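NAD-dependent epimerase/dehydratase (Bacteroides thetaiotaomicron, PDB 3DHN) probably binds NAD(P) through a Rossmann-type fold and may act as an oxidoreductase of the atypical short-chain dehydrogenase group, though its substrate is not established. Local coordinates at residues Leu25-Arg36 with Ile43-Ala53; Val104-Gly112 with Met201-His211. All coordinates share one frame; numbering follows the deposited sequence.

How the contacts relate
Both contacts build on the same sheet, of which strand 48-51 is an outermost strand and strand 106-110 an inner one. From the N terminus, contact 1 forms first: strand 30-34 pairs with strand 48-51 and closes a short loop of six residues between 25-36 and 43-53. Contact 2 comes in series after it. It closes a much longer loop, of 88 residues, by laying helix 194-206 and the chain after it against strand 106-110. The two neither nest nor cross. They lie about 18 Å apart, centre to centre, yet they touch, because R27 of contact 1 forms a salt bridge with D203 of contact 2.

Contact 1: Leu25-Arg36 with Ile43-Ala53; sequences LNRGFEVTAVVR and IENEHLKVKKA
V31 and A33 give strand 30-34 its grip on strand 48-51. V31 N donates to H47 O at 2.8 Å, and V31 O accepts from K49 N. A33 repeats the pattern with K49 and K51, and V35 N adds a fifth bond to K51 O at 3.0 Å. The strands run parallel, their short axes 16° apart. V31, A33, L48 and V50 share one face of the pair, and T32, V34, K49 and K51 the other.

On the first face, L48 CD1 lies 4.2 Å from A33 CB. L48 CG lies anti to the backbone N (chi1 176°), and chi2 turns CD1 in over strand 30-34. V35 CG2 meets V50 CG1 farther along. L25 branches two ways: CD1 meets I43 CG2 tip to tip, while CD2 comes within 3.8 Å of H47 O. On the second face, V34 CG1 sits tightly on A53 CB, 3.4 Å away. K51 bends at its last torsion, which brings NZ to 3.9 Å from T32 CG2.

At the start of the strands, E30 OE2 sits over one face of the H47 ring, 3.0 Å from H47 CD2, with the carboxylate tilted 66° from the ring plane. No hydrogen bond joins them. Each strand is entered through a type I turn, L25-G28 and N45-L48. The first belongs to a Schellman motif that ends helix 14-25, with G28 at positive phi.

Strand 48-51 is the outermost parallel strand, next to 30-34, as expected in a Rossmann-type sheet. Strand 30-34 is bonded on its other edge to strand 6-10. A24 and L21 of helix 14-25 pack on the face of V31, A33 and L48, and F29 leans on helix 194-206.

Contact 2: Val104-Gly112 with Met201-His211; sequences VNRFLMVGG and MIDELEHPKHH
L108 packs against helix 201-206 with both of its methyls. CD2 lies 3.7 Å from SE of the selenomethionine M201 and also touches E204 CG. CD1 meets L205 CD1 at 4.0 Å, the two leucines crossing at about a right angle. M201 bends at chi2 and chi3, which carries CE to V110 CG2. This part is apolar and largely buried, and L20 of helix 14-25 touches both M201 and V110. Here helix 194-206 packs antiparallel on strand 106-110, an inner strand of the Rossmann-type sheet.

The R106 end is polar and reaches a more exposed part of the chain. The chain leaves the helix at H207, and P208, H210 and H211 follow in the loop. P208, an exposed residue, rests CB over one face of the guanidinium, 3.6 Å from R106 NH2. R106 CG is anti to the backbone N (chi1 -178°), and the chain bends at chi2 to bring the guanidinium to the loop 207-211.

Oxygens meet the guanidinium near its plane. NH1 donates almost straight (173°) to H210 O at 2.8 Å. NH2 forms a salt bridge with E204 OE2 at 2.7 Å, on its anti side, and also bonds E204 O from above the carbonyl plane. NE reaches a water that donates to L205 O. D156 bridges NH1 and H211 ND1.

E204 OE2 also accepts from K209 N and H210 N on its syn side, and OE1 from H210 ND1. Three donors on OE2 would be expected to stabilise a charged carboxylate. Every guanidinium nitrogen of R106 has a partner, which fixes the group's orientation and ties the helix end and the loop that follows to the strand.

Contact 1: Leu25-Arg36 with Ile43-Ala53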
loop_
_atom_site.group_PDB
_atom_site.type_symbol
_atom_site.label_atom_id
_atom_site.label_comp_id
_atom_site.label_asym_id
_atom_site.label_seq_id
_atom_site.Cartn_x
_atom_site.Cartn_y
_atom_site.Cartn_z
ATOM N N LEU A 25 11.224 3.722 9.932
ATOM C CA LEU A 25 12.401 3.679 10.795
ATOM C C LEU A 25 12.600 5.033 11.471
ATOM O O LEU A 25 12.906 5.099 12.662
ATOM C CB LEU A 25 13.646 3.309 9.985
ATOM C CG LEU A 25 13.651 1.895 9.395
ATOM C CD1 LEU A 25 14.753 1.781 8.351
ATOM C CD2 LEU A 25 13.850 0.867 10.515
ATOM N N ASN A 26 12.409 6.108 10.711
ATOM C CA ASN A 26 12.571 7.460 11.237
ATOM C C ASN A 26 11.608 7.767 12.382
ATOM O O ASN A 26 11.815 8.713 13.144
ATOM C CB ASN A 26 12.355 8.502 10.128
ATOM C CG ASN A 26 13.521 8.585 9.155
ATOM O OD1 ASN A 26 13.495 9.374 8.208
ATOM N ND2 ASN A 26 14.549 7.778 9.383
ATOM N N ARG A 27 10.553 6.971 12.500
ATOM C CA ARG A 27 9.569 7.215 13.544
ATOM C C ARG A 27 9.574 6.209 14.689
ATOM O O ARG A 27 8.601 6.089 15.440
ATOM C CB ARG A 27 8.180 7.364 12.909
ATOM C CG ARG A 27 8.054 8.673 12.128
ATOM C CD ARG A 27 6.838 8.734 11.209
ATOM N NE ARG A 27 5.574 8.857 11.933
ATOM C CZ ARG A 27 4.402 9.101 11.350
ATOM N NH1 ARG A 27 4.329 9.250 10.031
ATOM N NH2 ARG A 27 3.301 9.200 12.083
ATOM N N GLY A 28 10.681 5.485 14.806
ATOM C CA GLY A 28 10.852 4.553 15.904
ATOM C C GLY A 28 10.349 3.134 15.810
ATOM O O GLY A 28 10.331 2.433 16.820
ATOM N N PHE A 29 9.958 2.693 14.623
ATOM C CA PHE A 29 9.461 1.336 14.465
ATOM C C PHE A 29 10.562 0.328 14.190
ATOM O O PHE A 29 11.568 0.644 13.549
ATOM C CB PHE A 29 8.437 1.281 13.327
ATOM C CG PHE A 29 7.126 1.926 13.664
ATOM C CD1 PHE A 29 6.141 1.218 14.346
ATOM C CD2 PHE A 29 6.891 3.252 13.338
ATOM C CE1 PHE A 29 4.939 1.827 14.705
ATOM C CE2 PHE A 29 5.692 3.872 13.691
ATOM C CZ PHE A 29 4.715 3.157 14.375
ATOM N N GLU A 30 10.366 -0.889 14.684
ATOM C CA GLU A 30 11.319 -1.972 14.455
ATOM C C GLU A 30 10.773 -2.657 13.207
ATOM O O GLU A 30 9.662 -3.190 13.210
ATOM C CB GLU A 30 11.338 -2.908 15.662
ATOM C CG GLU A 30 11.511 -2.137 16.968
ATOM C CD GLU A 30 12.492 -2.787 17.919
ATOM O OE1 GLU A 30 12.088 -3.709 18.660
ATOM O OE2 GLU A 30 13.673 -2.376 17.917
ATOM N N VAL A 31 11.553 -2.642 12.135
ATOM C CA VAL A 31 11.074 -3.178 10.873
ATOM C C VAL A 31 11.800 -4.362 10.265
ATOM O O VAL A 31 13.031 -4.429 10.280
ATOM C CB VAL A 31 11.055 -2.047 9.796
ATOM C CG1 VAL A 31 10.327 -2.510 8.538
ATOM C CG2 VAL A 31 10.422 -0.788 10.361
ATOM N N THR A 32 11.022 -5.297 9.725
ATOM C CA THR A 32 11.572 -6.443 9.025
ATOM C C THR A 32 11.169 -6.223 7.568
ATOM O O THR A 32 10.000 -6.392 7.196
ATOM C CB THR A 32 10.991 -7.779 9.514
ATOM O OG1 THR A 32 11.360 -7.987 10.883
ATOM C CG2 THR A 32 11.536 -8.928 8.679
ATOM N N ALA A 33 12.133 -5.814 6.750
ATOM C CA ALA A 33 11.881 -5.559 5.340
ATOM C C ALA A 33 12.110 -6.819 4.527
ATOM O O ALA A 33 13.143 -7.469 4.660
ATOM C CB ALA A 33 12.790 -4.440 4.839
ATOM N N VAL A 34 11.141 -7.158 3.684
ATOM C CA VAL A 34 11.247 -8.343 2.843
ATOM C C VAL A 34 11.354 -7.898 1.391
ATOM O O VAL A 34 10.458 -7.226 0.869
ATOM C CB VAL A 34 10.016 -9.255 3.005
ATOM C CG1 VAL A 34 10.279 -10.596 2.350
ATOM C CG2 VAL A 34 9.688 -9.432 4.481
ATOM N N VAL A 35 12.451 -8.277 0.738
ATOM C CA VAL A 35 12.689 -7.886 -0.650
ATOM C C VAL A 35 13.312 -9.016 -1.463
ATOM O O VAL A 35 13.786 -9.999 -0.902
ATOM C CB VAL A 35 13.645 -6.683 -0.707
ATOM C CG1 VAL A 35 13.015 -5.479 -0.020
ATOM C CG2 VAL A 35 14.976 -7.047 -0.027
ATOM N N ARG A 36 13.306 -8.873 -2.785
ATOM C CA ARG A 36 13.903 -9.887 -3.652
ATOM C C ARG A 36 15.414 -9.719 -3.754
ATOM O O ARG A 36 16.133 -10.698 -3.938
ATOM C CB ARG A 36 13.321 -9.828 -5.069
ATOM C CG ARG A 36 12.092 -10.705 -5.295
ATOM C CD ARG A 36 11.683 -10.706 -6.769
ATOM N NE ARG A 36 10.382 -11.338 -6.978
ATOM C CZ ARG A 36 9.798 -11.477 -8.165
ATOM N NH1 ARG A 36 10.400 -11.032 -9.258
ATOM N NH2 ARG A 36 8.606 -12.053 -8.256
ATOM N N ILE A 43 20.810 0.536 4.073
ATOM C CA ILE A 43 20.429 1.231 5.293
ATOM C C ILE A 43 21.060 0.530 6.491
ATOM O O ILE A 43 21.043 -0.699 6.590
ATOM C CB ILE A 43 18.898 1.265 5.464
ATOM C CG1 ILE A 43 18.290 2.228 4.441
ATOM C CG2 ILE A 43 18.535 1.684 6.885
ATOM C CD1 ILE A 43 16.787 2.309 4.496
ATOM N N GLU A 44 21.619 1.325 7.396
ATOM C CA GLU A 44 22.269 0.798 8.585
ATOM C C GLU A 44 21.500 1.304 9.803
ATOM O O GLU A 44 21.477 2.507 10.080
ATOM C CB GLU A 44 23.721 1.277 8.602
ATOM C CG GLU A 44 24.665 0.455 9.447
ATOM C CD GLU A 44 26.111 0.862 9.227
ATOM O OE1 GLU A 44 26.654 0.577 8.133
ATOM O OE2 GLU A 44 26.704 1.473 10.143
ATOM N N ASN A 45 20.863 0.380 10.517
ATOM C CA ASN A 45 20.049 0.714 11.686
ATOM C C ASN A 45 19.760 -0.561 12.481
ATOM O O ASN A 45 19.389 -1.584 11.910
ATOM C CB ASN A 45 18.750 1.371 11.204
ATOM C CG ASN A 45 17.704 1.500 12.293
ATOM O OD1 ASN A 45 17.211 0.504 12.813
ATOM N ND2 ASN A 45 17.351 2.733 12.633
ATOM N N GLU A 46 19.930 -0.501 13.798
ATOM C CA GLU A 46 19.709 -1.678 14.633
ATOM C C GLU A 46 18.253 -2.133 14.729
ATOM O O GLU A 46 17.972 -3.226 15.209
ATOM C CB GLU A 46 20.263 -1.445 16.042
ATOM C CG GLU A 46 19.491 -0.433 16.866
ATOM C CD GLU A 46 19.735 -0.601 18.355
ATOM O OE1 GLU A 46 20.524 -1.496 18.737
ATOM O OE2 GLU A 46 19.135 0.159 19.145
ATOM N N HIS A 47 17.329 -1.295 14.276
ATOM C CA HIS A 47 15.909 -1.630 14.301
ATOM C C HIS A 47 15.475 -2.185 12.950
ATOM O O HIS A 47 14.287 -2.200 12.634
ATOM C CB HIS A 47 15.075 -0.387 14.613
ATOM C CG HIS A 47 15.189 0.085 16.028
ATOM N ND1 HIS A 47 16.399 0.345 16.635
ATOM C CD2 HIS A 47 14.238 0.365 16.951
ATOM C CE1 HIS A 47 16.188 0.766 17.869
ATOM N NE2 HIS A 47 14.885 0.787 18.086
ATOM N N LEU A 48 16.437 -2.649 12.154
ATOM C CA LEU A 48 16.124 -3.175 10.828
ATOM C C LEU A 48 16.675 -4.561 10.506
ATOM O O LEU A 48 17.853 -4.850 10.734
ATOM C CB LEU A 48 16.614 -2.196 9.751
ATOM C CG LEU A 48 16.452 -2.611 8.279
ATOM C CD1 LEU A 48 14.971 -2.683 7.911
ATOM C CD2 LEU A 48 17.169 -1.612 7.381
ATOM N N LYS A 49 15.805 -5.410 9.962
ATOM C CA LYS A 49 16.172 -6.754 9.533
ATOM C C LYS A 49 15.734 -6.911 8.083
ATOM O O LYS A 49 14.592 -6.598 7.734
ATOM C CB LYS A 49 15.472 -7.831 10.362
ATOM C CG LYS A 49 15.894 -7.913 11.808
ATOM C CD LYS A 49 15.125 -9.033 12.491
ATOM C CE LYS A 49 15.089 -8.858 13.996
ATOM N NZ LYS A 49 13.973 -9.650 14.591
ATOM N N VAL A 50 16.637 -7.399 7.241
ATOM C CA VAL A 50 16.342 -7.594 5.828
ATOM C C VAL A 50 16.229 -9.084 5.532
ATOM O O VAL A 50 17.125 -9.856 5.862
ATOM C CB VAL A 50 17.449 -6.985 4.938
ATOM C CG1 VAL A 50 17.057 -7.096 3.463
ATOM C CG2 VAL A 50 17.682 -5.530 5.328
ATOM N N LYS A 51 15.131 -9.487 4.905
ATOM C CA LYS A 51 14.926 -10.899 4.598
ATOM C C LYS A 51 14.350 -11.146 3.214
ATOM O O LYS A 51 13.678 -10.282 2.646
ATOM C CB LYS A 51 13.985 -11.535 5.629
ATOM C CG LYS A 51 14.519 -11.618 7.057
ATOM C CD LYS A 51 13.530 -12.375 7.951
ATOM C CE LYS A 51 14.073 -12.615 9.356
ATOM N NZ LYS A 51 14.132 -11.373 10.179
ATOM N N LYS A 52 14.617 -12.342 2.689
ATOM C CA LYS A 52 14.099 -12.777 1.395
ATOM C C LYS A 52 12.958 -13.748 1.655
ATOM O O LYS A 52 13.030 -14.573 2.569
ATOM C CB LYS A 52 15.168 -13.508 0.568
ATOM C CG LYS A 52 16.106 -12.603 -0.205
ATOM C CD LYS A 52 17.135 -13.398 -1.013
ATOM C CE LYS A 52 16.488 -14.186 -2.148
ATOM N NZ LYS A 52 17.498 -14.856 -3.024
ATOM N N ALA A 53 11.904 -13.649 0.857
ATOM C CA ALA A 53 10.764 -14.541 0.998
ATOM C C ALA A 53 10.088 -14.724 -0.350
ATOM O O ALA A 53 10.116 -13.828 -1.190
ATOM C CB ALA A 53 9.772 -13.981 2.013
#

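Contact 2: Val104-Gly112 with Met201-His211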
loop_
_atom_site.group_PDB
_atom_site.type_symbol
_atom_site.label_atom_id
_atom_site.label_comp_id
_atom_site.label_asym_id
_atom_site.label_seq_id
_atom_site.Cartn_x
_atom_site.Cartn_y
_atom_site.Cartn_z
ATOM N N VAL A 104 -1.598 -12.289 12.860
ATOM C CA VAL A 104 -1.598 -10.832 13.021
ATOM C C VAL A 104 -3.005 -10.290 12.755
ATOM O O VAL A 104 -3.725 -10.781 11.881
ATOM C CB VAL A 104 -0.577 -10.146 12.079
ATOM C CG1 VAL A 104 0.640 -11.053 11.867
ATOM C CG2 VAL A 104 -1.226 -9.771 10.783
ATOM N N ASN A 105 -3.388 -9.274 13.517
ATOM C CA ASN A 105 -4.720 -8.694 13.412
ATOM C C ASN A 105 -4.852 -7.410 12.590
ATOM O O ASN A 105 -5.968 -6.934 12.376
ATOM C CB ASN A 105 -5.265 -8.440 14.821
ATOM C CG ASN A 105 -5.222 -9.685 15.703
ATOM O OD1 ASN A 105 -5.790 -10.725 15.361
ATOM N ND2 ASN A 105 -4.548 -9.577 16.845
ATOM N N ARG A 106 -3.731 -6.860 12.132
ATOM C CA ARG A 106 -3.741 -5.617 11.360
ATOM C C ARG A 106 -2.900 -5.721 10.085
ATOM O O ARG A 106 -1.703 -6.007 10.138
ATOM C CB ARG A 106 -3.208 -4.485 12.235
ATOM C CG ARG A 106 -3.194 -3.118 11.588
ATOM C CD ARG A 106 -4.474 -2.336 11.852
ATOM N NE ARG A 106 -4.260 -0.915 11.592
ATOM C CZ ARG A 106 -5.206 -0.062 11.212
ATOM N NH1 ARG A 106 -6.460 -0.471 11.046
ATOM N NH2 ARG A 106 -4.886 1.203 10.970
ATOM N N PHE A 107 -3.530 -5.466 8.941
ATOM C CA PHE A 107 -2.859 -5.549 7.645
ATOM C C PHE A 107 -3.159 -4.310 6.807
ATOM O O PHE A 107 -4.324 -3.986 6.578
ATOM C CB PHE A 107 -3.347 -6.815 6.918
ATOM C CG PHE A 107 -2.850 -6.961 5.501
ATOM C CD1 PHE A 107 -1.497 -7.136 5.232
ATOM C CD2 PHE A 107 -3.749 -6.982 4.435
ATOM C CE1 PHE A 107 -1.048 -7.331 3.927
ATOM C CE2 PHE A 107 -3.308 -7.175 3.126
ATOM C CZ PHE A 107 -1.961 -7.353 2.873
ATOM N N LEU A 108 -2.112 -3.608 6.372
ATOM C CA LEU A 108 -2.273 -2.410 5.539
ATOM C C LEU A 108 -1.673 -2.689 4.163
ATOM O O LEU A 108 -0.558 -3.203 4.051
ATOM C CB LEU A 108 -1.581 -1.204 6.174
ATOM C CG LEU A 108 -2.073 -0.792 7.569
ATOM C CD1 LEU A 108 -1.186 -1.439 8.637
ATOM C CD2 LEU A 108 -2.026 0.718 7.702
HETATM N N MSE A 109 -2.409 -2.348 3.114
HETATM C CA MSE A 109 -1.952 -2.619 1.757
HETATM C C MSE A 109 -1.886 -1.390 0.856
HETATM O O MSE A 109 -2.763 -0.532 0.887
HETATM C CB MSE A 109 -2.885 -3.660 1.124
HETATM C CG MSE A 109 -2.467 -4.185 -0.248
HETATM SE SE MSE A 109 -3.754 -5.471 -0.981
HETATM C CE MSE A 109 -3.059 -5.629 -2.782
ATOM N N VAL A 110 -0.831 -1.295 0.059
ATOM C CA VAL A 110 -0.712 -0.191 -0.885
ATOM C C VAL A 110 -1.695 -0.523 -2.012
ATOM O O VAL A 110 -1.567 -1.555 -2.668
ATOM C CB VAL A 110 0.713 -0.100 -1.468
ATOM C CG1 VAL A 110 0.771 0.973 -2.558
ATOM C CG2 VAL A 110 1.707 0.200 -0.352
ATOM N N GLY A 111 -2.689 0.333 -2.215
ATOM C CA GLY A 111 -3.666 0.089 -3.256
ATOM C C GLY A 111 -3.375 0.853 -4.536
ATOM O O GLY A 111 -2.241 1.251 -4.781
ATOM N N GLY A 112 -4.410 1.047 -5.354
ATOM C CA GLY A 112 -4.265 1.769 -6.610
ATOM C C GLY A 112 -5.374 2.793 -6.749
ATOM O O GLY A 112 -6.228 2.896 -5.874
HETATM N N MSE A 201 0.570 6.770 5.381
HETATM C CA MSE A 201 0.462 5.343 5.677
HETATM C C MSE A 201 0.983 5.025 7.081
HETATM O O MSE A 201 0.367 4.253 7.812
HETATM C CB MSE A 201 1.237 4.520 4.642
HETATM C CG MSE A 201 1.194 3.020 4.879
HETATM SE SE MSE A 201 -0.568 2.223 4.632
HETATM C CE MSE A 201 -0.238 1.281 2.960
ATOM N N ILE A 202 2.122 5.596 7.458
ATOM C CA ILE A 202 2.651 5.335 8.795
ATOM C C ILE A 202 1.791 6.017 9.867
ATOM O O ILE A 202 1.724 5.549 10.999
ATOM C CB ILE A 202 4.132 5.754 8.922
ATOM C CG1 ILE A 202 4.967 4.990 7.888
ATOM C CG2 ILE A 202 4.670 5.386 10.323
ATOM C CD1 ILE A 202 4.719 3.476 7.896
ATOM N N ASP A 203 1.130 7.115 9.507
ATOM C CA ASP A 203 0.224 7.800 10.438
ATOM C C ASP A 203 -0.944 6.852 10.770
ATOM O O ASP A 203 -1.383 6.773 11.923
ATOM C CB ASP A 203 -0.355 9.069 9.808
ATOM C CG ASP A 203 0.565 10.265 9.935
ATOM O OD1 ASP A 203 1.680 10.115 10.486
ATOM O OD2 ASP A 203 0.164 11.356 9.483
ATOM N N GLU A 204 -1.448 6.149 9.749
ATOM C CA GLU A 204 -2.560 5.208 9.921
ATOM C C GLU A 204 -2.107 4.012 10.755
ATOM O O GLU A 204 -2.873 3.448 11.533
ATOM C CB GLU A 204 -3.076 4.743 8.548
ATOM C CG GLU A 204 -4.231 3.739 8.585
ATOM C CD GLU A 204 -5.429 4.208 9.406
ATOM O OE1 GLU A 204 -5.703 5.425 9.440
ATOM O OE2 GLU A 204 -6.113 3.353 10.007
ATOM N N LEU A 205 -0.847 3.636 10.588
ATOM C CA LEU A 205 -0.263 2.532 11.333
ATOM C C LEU A 205 -0.100 2.911 12.808
ATOM O O LEU A 205 -0.469 2.151 13.706
ATOM C CB LEU A 205 1.105 2.192 10.752
ATOM C CG LEU A 205 1.972 1.222 11.564
ATOM C CD1 LEU A 205 1.480 -0.204 11.367
ATOM C CD2 LEU A 205 3.417 1.355 11.124
ATOM N N GLU A 206 0.449 4.096 13.052
ATOM C CA GLU A 206 0.690 4.574 14.408
ATOM C C GLU A 206 -0.582 4.983 15.168
ATOM O O GLU A 206 -0.718 4.683 16.352
ATOM C CB GLU A 206 1.681 5.740 14.364
ATOM C CG GLU A 206 2.145 6.242 15.722
ATOM C CD GLU A 206 3.190 7.343 15.602
ATOM O OE1 GLU A 206 4.371 7.033 15.327
ATOM O OE2 GLU A 206 2.825 8.525 15.770
ATOM N N HIS A 207 -1.496 5.676 14.495
ATOM C CA HIS A 207 -2.754 6.108 15.110
ATOM C C HIS A 207 -3.928 5.720 14.214
ATOM O O HIS A 207 -4.420 6.524 13.425
ATOM C CB HIS A 207 -2.764 7.622 15.319
ATOM C CG HIS A 207 -1.744 8.102 16.302
ATOM N ND1 HIS A 207 -1.628 7.574 17.571
ATOM C CD2 HIS A 207 -0.799 9.068 16.208
ATOM C CE1 HIS A 207 -0.657 8.195 18.216
ATOM N NE2 HIS A 207 -0.137 9.105 17.411
ATOM N N PRO A 208 -4.395 4.473 14.331
ATOM C CA PRO A 208 -5.510 3.946 13.535
ATOM C C PRO A 208 -6.796 4.774 13.501
ATOM O O PRO A 208 -7.365 5.109 14.543
ATOM C CB PRO A 208 -5.738 2.564 14.140
ATOM C CG PRO A 208 -4.368 2.165 14.581
ATOM C CD PRO A 208 -3.848 3.429 15.216
ATOM N N LYS A 209 -7.241 5.087 12.286
ATOM C CA LYS A 209 -8.468 5.842 12.060
ATOM C C LYS A 209 -9.392 5.048 11.135
ATOM O O LYS A 209 -10.579 5.349 11.024
ATOM C CB LYS A 209 -8.173 7.199 11.410
ATOM C CG LYS A 209 -7.459 8.195 12.307
ATOM C CD LYS A 209 -8.290 8.502 13.535
ATOM C CE LYS A 209 -7.513 9.336 14.541
ATOM N NZ LYS A 209 -8.292 9.524 15.801
ATOM N N HIS A 210 -8.840 4.039 10.465
ATOM C CA HIS A 210 -9.621 3.229 9.539
ATOM C C HIS A 210 -9.594 1.736 9.853
ATOM O O HIS A 210 -8.578 1.202 10.311
ATOM C CB HIS A 210 -9.136 3.458 8.102
ATOM C CG HIS A 210 -9.338 4.858 7.617
ATOM N ND1 HIS A 210 -8.347 5.815 7.657
ATOM C CD2 HIS A 210 -10.430 5.470 7.102
ATOM C CE1 HIS A 210 -8.819 6.955 7.186
ATOM N NE2 HIS A 210 -10.082 6.773 6.841
ATOM N N HIS A 211 -10.717 1.073 9.592
ATOM C CA HIS A 211 -10.846 -0.362 9.845
ATOM C C HIS A 211 -11.641 -1.087 8.770
ATOM O O HIS A 211 -12.778 -0.721 8.471
ATOM C CB HIS A 211 -11.518 -0.590 11.204
ATOM C CG HIS A 211 -10.844 0.125 12.329
ATOM N ND1 HIS A 211 -9.648 -0.299 12.868
ATOM C CD2 HIS A 211 -11.164 1.272 12.976
ATOM C CE1 HIS A 211 -9.258 0.555 13.798
ATOM N NE2 HIS A 211 -10.161 1.518 13.883
HETATM O O HOH W 1 -1.643 -0.295 12.857
#